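Proteophosphoglycan (Silicibacter pomeroyi DSS-3, PDB 2RE3) is of unknown function but, as a DUF1285 family member built from repeated structural motifs, may take part in signal transduction. Local coordinates at residues L112-H117 / Y161-L166. Sequence-based numbering, arbitrary orientation.
Sequences LTFTTH and YRLMDL
Leu163 of helix 157-164 straddles the ends of the Leu112 and Phe114 side chains, one methyl to each, where these two residues share a face of strand 111-116. Its CB leaves the helix toward the strand; CG lies anti to the carbonyl carbon and beside the backbone N (chi1 -72°), and from there its two methyls diverge to separate partners on the strand. CD1 goes to the phenyl ring, meeting CZ of Phe114 at 3.8 Å and CE2 of Phe114 at 4.0 Å; the methyl lies close to the ring plane, so it abuts the edge of the ring and not a face. CD2 of Leu163 turns to Leu112 and sits 3.7 Å from CD1 of Leu112, with CD2 of Leu112 slightly farther off at 4.1 Å. That second methyl of Leu112 also faces CD1 of Leu166, a looser approach of 4.4 Å; Leu166 lies three residues on from Leu163, its N donating to the carbonyl O of Leu163. No hydrogen bond spans the two segments: the join is wholly apolar and small, burying 146 Å² in all. Val101 and Val103 of the adjoining strand 96-104 extend it, Val101 touching both Phe114 and Leu163. Leu176 of strand 173-178 packs against Leu112 and Leu163, so helix 157-164 packs on the six-stranded mixed sheet of the C-terminal half beside strand 173-178 of the three-stranded sheet.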
ATOM      1  N   LEU A 112      -9.394 -12.458   4.311  1.00 25.61           N
ATOM      2  CA  LEU A 112      -8.280 -12.292   3.377  1.00 25.72           C
ATOM      3  C   LEU A 112      -7.158 -11.525   4.071  1.00 24.20           C
ATOM      4  O   LEU A 112      -7.339 -10.370   4.455  1.00 26.75           O
ATOM      5  CB  LEU A 112      -8.726 -11.541   2.107  1.00 24.67           C
ATOM      6  CG  LEU A 112      -9.878 -12.110   1.271  1.00 23.96           C
ATOM      7  CD1 LEU A 112     -10.248 -11.164   0.093  1.00 18.60           C
ATOM      8  CD2 LEU A 112      -9.509 -13.459   0.746  1.00 21.27           C
ATOM      9  N   THR A 113      -6.008 -12.180   4.248  1.00 25.34           N
ATOM     10  CA  THR A 113      -4.817 -11.536   4.797  1.00 24.76           C
ATOM     11  C   THR A 113      -3.770 -11.295   3.699  1.00 25.13           C
ATOM     12  O   THR A 113      -3.284 -12.223   3.035  1.00 27.26           O
ATOM     13  CB  THR A 113      -4.240 -12.322   5.957  1.00 24.59           C
ATOM     14  OG1 THR A 113      -5.213 -12.353   6.996  1.00 27.13           O
ATOM     15  CG2 THR A 113      -2.968 -11.649   6.492  1.00 23.58           C
ATOM     16  N   PHE A 114      -3.445 -10.023   3.513  1.00 25.44           N
ATOM     17  CA  PHE A 114      -2.503  -9.604   2.490  1.00 26.07           C
ATOM     18  C   PHE A 114      -1.131  -9.357   3.103  1.00 26.98           C
ATOM     19  O   PHE A 114      -1.032  -8.923   4.252  1.00 29.30           O
ATOM     20  CB  PHE A 114      -2.972  -8.314   1.870  1.00 26.83           C
ATOM     21  CG  PHE A 114      -4.179  -8.454   1.010  1.00 29.36           C
ATOM     22  CD1 PHE A 114      -5.435  -8.383   1.550  1.00 29.16           C
ATOM     23  CD2 PHE A 114      -4.052  -8.629  -0.355  1.00 30.22           C
ATOM     24  CE1 PHE A 114      -6.537  -8.497   0.755  1.00 31.45           C
ATOM     25  CE2 PHE A 114      -5.161  -8.729  -1.152  1.00 31.47           C
ATOM     26  CZ  PHE A 114      -6.404  -8.670  -0.593  1.00 31.61           C
ATOM     27  N   THR A 115      -0.098  -9.642   2.329  1.00 25.83           N
ATOM     28  CA  THR A 115       1.265  -9.292   2.645  1.00 26.66           C
ATOM     29  C   THR A 115       1.762  -8.364   1.539  1.00 28.06           C
ATOM     30  O   THR A 115       1.494  -8.637   0.342  1.00 28.69           O
ATOM     31  CB  THR A 115       2.136 -10.552   2.719  1.00 27.67           C
ATOM     32  OG1 THR A 115       1.627 -11.382   3.772  1.00 28.75           O
ATOM     33  CG2 THR A 115       3.616 -10.215   2.988  1.00 22.22           C
ATOM     34  N   THR A 116       2.428  -7.270   1.954  1.00 25.92           N
ATOM     35  CA  THR A 116       2.997  -6.253   1.061  1.00 25.86           C
ATOM     36  C   THR A 116       4.452  -6.559   0.731  1.00 27.61           C
ATOM     37  O   THR A 116       5.078  -7.440   1.344  1.00 31.03           O
ATOM     38  CB  THR A 116       2.955  -4.837   1.711  1.00 27.99           C
ATOM     39  OG1 THR A 116       3.846  -4.806   2.839  1.00 23.58           O
ATOM     40  CG2 THR A 116       1.497  -4.455   2.159  1.00 22.50           C
ATOM     41  N   HIS A 117       5.016  -5.818  -0.218  1.00 26.65           N
ATOM     42  CA  HIS A 117       6.395  -6.089  -0.675  1.00 24.23           C
ATOM     43  C   HIS A 117       7.461  -5.717   0.360  1.00 24.20           C
ATOM     44  O   HIS A 117       8.623  -5.998   0.176  1.00 25.40           O
ATOM     45  CB  HIS A 117       6.663  -5.432  -2.044  1.00 21.61           C
ATOM     46  CG  HIS A 117       6.887  -3.945  -1.999  1.00 27.72           C
ATOM     47  ND1 HIS A 117       5.932  -3.046  -1.551  1.00 21.91           N
ATOM     48  CD2 HIS A 117       7.956  -3.199  -2.392  1.00 24.75           C
ATOM     49  CE1 HIS A 117       6.407  -1.817  -1.676  1.00 26.64           C
ATOM     50  NE2 HIS A 117       7.640  -1.883  -2.162  1.00 24.06           N
ATOM     51  N   TYR A 161      -5.502 -12.183  -9.508  1.00 36.72           N
ATOM     52  CA  TYR A 161      -6.128 -13.285 -10.200  1.00 36.67           C
ATOM     53  C   TYR A 161      -6.535 -14.379  -9.230  1.00 35.70           C
ATOM     54  O   TYR A 161      -7.578 -14.995  -9.398  1.00 37.26           O
ATOM     55  CB  TYR A 161      -5.262 -13.733 -11.384  1.00 38.89           C
ATOM     56  CG  TYR A 161      -5.503 -12.828 -12.583  1.00 41.96           C
ATOM     57  CD1 TYR A 161      -6.795 -12.682 -13.104  1.00 43.89           C
ATOM     58  CD2 TYR A 161      -4.480 -12.095 -13.171  1.00 41.99           C
ATOM     59  CE1 TYR A 161      -7.058 -11.845 -14.181  1.00 44.63           C
ATOM     60  CE2 TYR A 161      -4.739 -11.247 -14.268  1.00 42.25           C
ATOM     61  CZ  TYR A 161      -6.037 -11.134 -14.759  1.00 42.78           C
ATOM     62  OH  TYR A 161      -6.358 -10.327 -15.820  1.00 42.90           O
ATOM     63  N   ARG A 162      -5.785 -14.563  -8.156  1.00 35.70           N
ATOM     64  CA  ARG A 162      -6.222 -15.474  -7.101  1.00 37.70           C
ATOM     65  C   ARG A 162      -7.479 -14.969  -6.385  1.00 34.73           C
ATOM     66  O   ARG A 162      -8.306 -15.763  -5.985  1.00 37.60           O
ATOM     67  CB  ARG A 162      -5.100 -15.725  -6.093  1.00 38.81           C
ATOM     68  CG  ARG A 162      -3.874 -16.447  -6.693  1.00 42.75           C
ATOM     69  CD  ARG A 162      -2.739 -16.516  -5.667  1.00 44.60           C
ATOM     70  NE  ARG A 162      -3.204 -17.171  -4.438  1.00 50.90           N
ATOM     71  CZ  ARG A 162      -2.594 -17.126  -3.251  1.00 53.71           C
ATOM     72  NH1 ARG A 162      -1.449 -16.461  -3.093  1.00 56.39           N
ATOM     73  NH2 ARG A 162      -3.139 -17.762  -2.209  1.00 53.56           N
ATOM     74  N   LEU A 163      -7.624 -13.658  -6.228  1.00 31.80           N
ATOM     75  CA  LEU A 163      -8.838 -13.081  -5.653  1.00 29.76           C
ATOM     76  C   LEU A 163     -10.069 -13.253  -6.566  1.00 28.43           C
ATOM     77  O   LEU A 163     -11.157 -13.508  -6.094  1.00 28.17           O
ATOM     78  CB  LEU A 163      -8.646 -11.603  -5.329  1.00 28.72           C
ATOM     79  CG  LEU A 163      -7.767 -11.195  -4.144  1.00 30.42           C
ATOM     80  CD1 LEU A 163      -7.880  -9.679  -3.902  1.00 27.00           C
ATOM     81  CD2 LEU A 163      -8.125 -11.980  -2.876  1.00 27.50           C
HETATM   82  N   MSE A 164      -9.908 -13.147  -7.874  1.00 27.67           N
HETATM   83  CA  MSE A 164     -11.041 -13.406  -8.760  1.00 27.43           C
HETATM   84  C   MSE A 164     -11.690 -14.739  -8.428  1.00 28.21           C
HETATM   85  O   MSE A 164     -12.901 -14.858  -8.477  1.00 32.12           O
HETATM   86  CB  MSE A 164     -10.615 -13.411 -10.226  1.00 26.27           C
HETATM   87  CG  MSE A 164     -10.094 -12.074 -10.730  1.00 25.56           C
HETATM   88 SE   MSE A 164     -11.491 -10.764 -10.812  0.75 30.02          SE
HETATM   89  CE  MSE A 164     -12.521 -11.857 -12.119  1.00 14.63           C
ATOM     90  N   ASP A 165     -10.886 -15.736  -8.085  1.00 27.29           N
ATOM     91  CA  ASP A 165     -11.391 -17.076  -7.805  1.00 26.83           C
ATOM     92  C   ASP A 165     -12.025 -17.205  -6.409  1.00 24.44           C
ATOM     93  O   ASP A 165     -12.521 -18.270  -6.046  1.00 21.67           O
ATOM     94  CB  ASP A 165     -10.252 -18.095  -7.944  1.00 28.43           C
ATOM     95  CG  ASP A 165      -9.714 -18.192  -9.358  1.00 30.45           C
ATOM     96  OD1 ASP A 165     -10.528 -18.158 -10.287  1.00 32.11           O
ATOM     97  OD2 ASP A 165      -8.477 -18.320  -9.544  1.00 38.36           O
ATOM     98  N   LEU A 166     -11.991 -16.128  -5.631  1.00 23.34           N
ATOM     99  CA  LEU A 166     -12.562 -16.114  -4.293  1.00 23.02           C
ATOM    100  C   LEU A 166     -13.626 -15.047  -4.203  1.00 22.20           C
ATOM    101  O   LEU A 166     -14.078 -14.701  -3.118  1.00 20.49           O
ATOM    102  CB  LEU A 166     -11.465 -15.883  -3.240  1.00 24.16           C
ATOM    103  CG  LEU A 166     -10.476 -17.062  -3.133  1.00 25.99           C
ATOM    104  CD1 LEU A 166      -9.321 -16.737  -2.204  1.00 24.29           C
ATOM    105  CD2 LEU A 166     -11.187 -18.321  -2.675  1.00 19.66           C
TER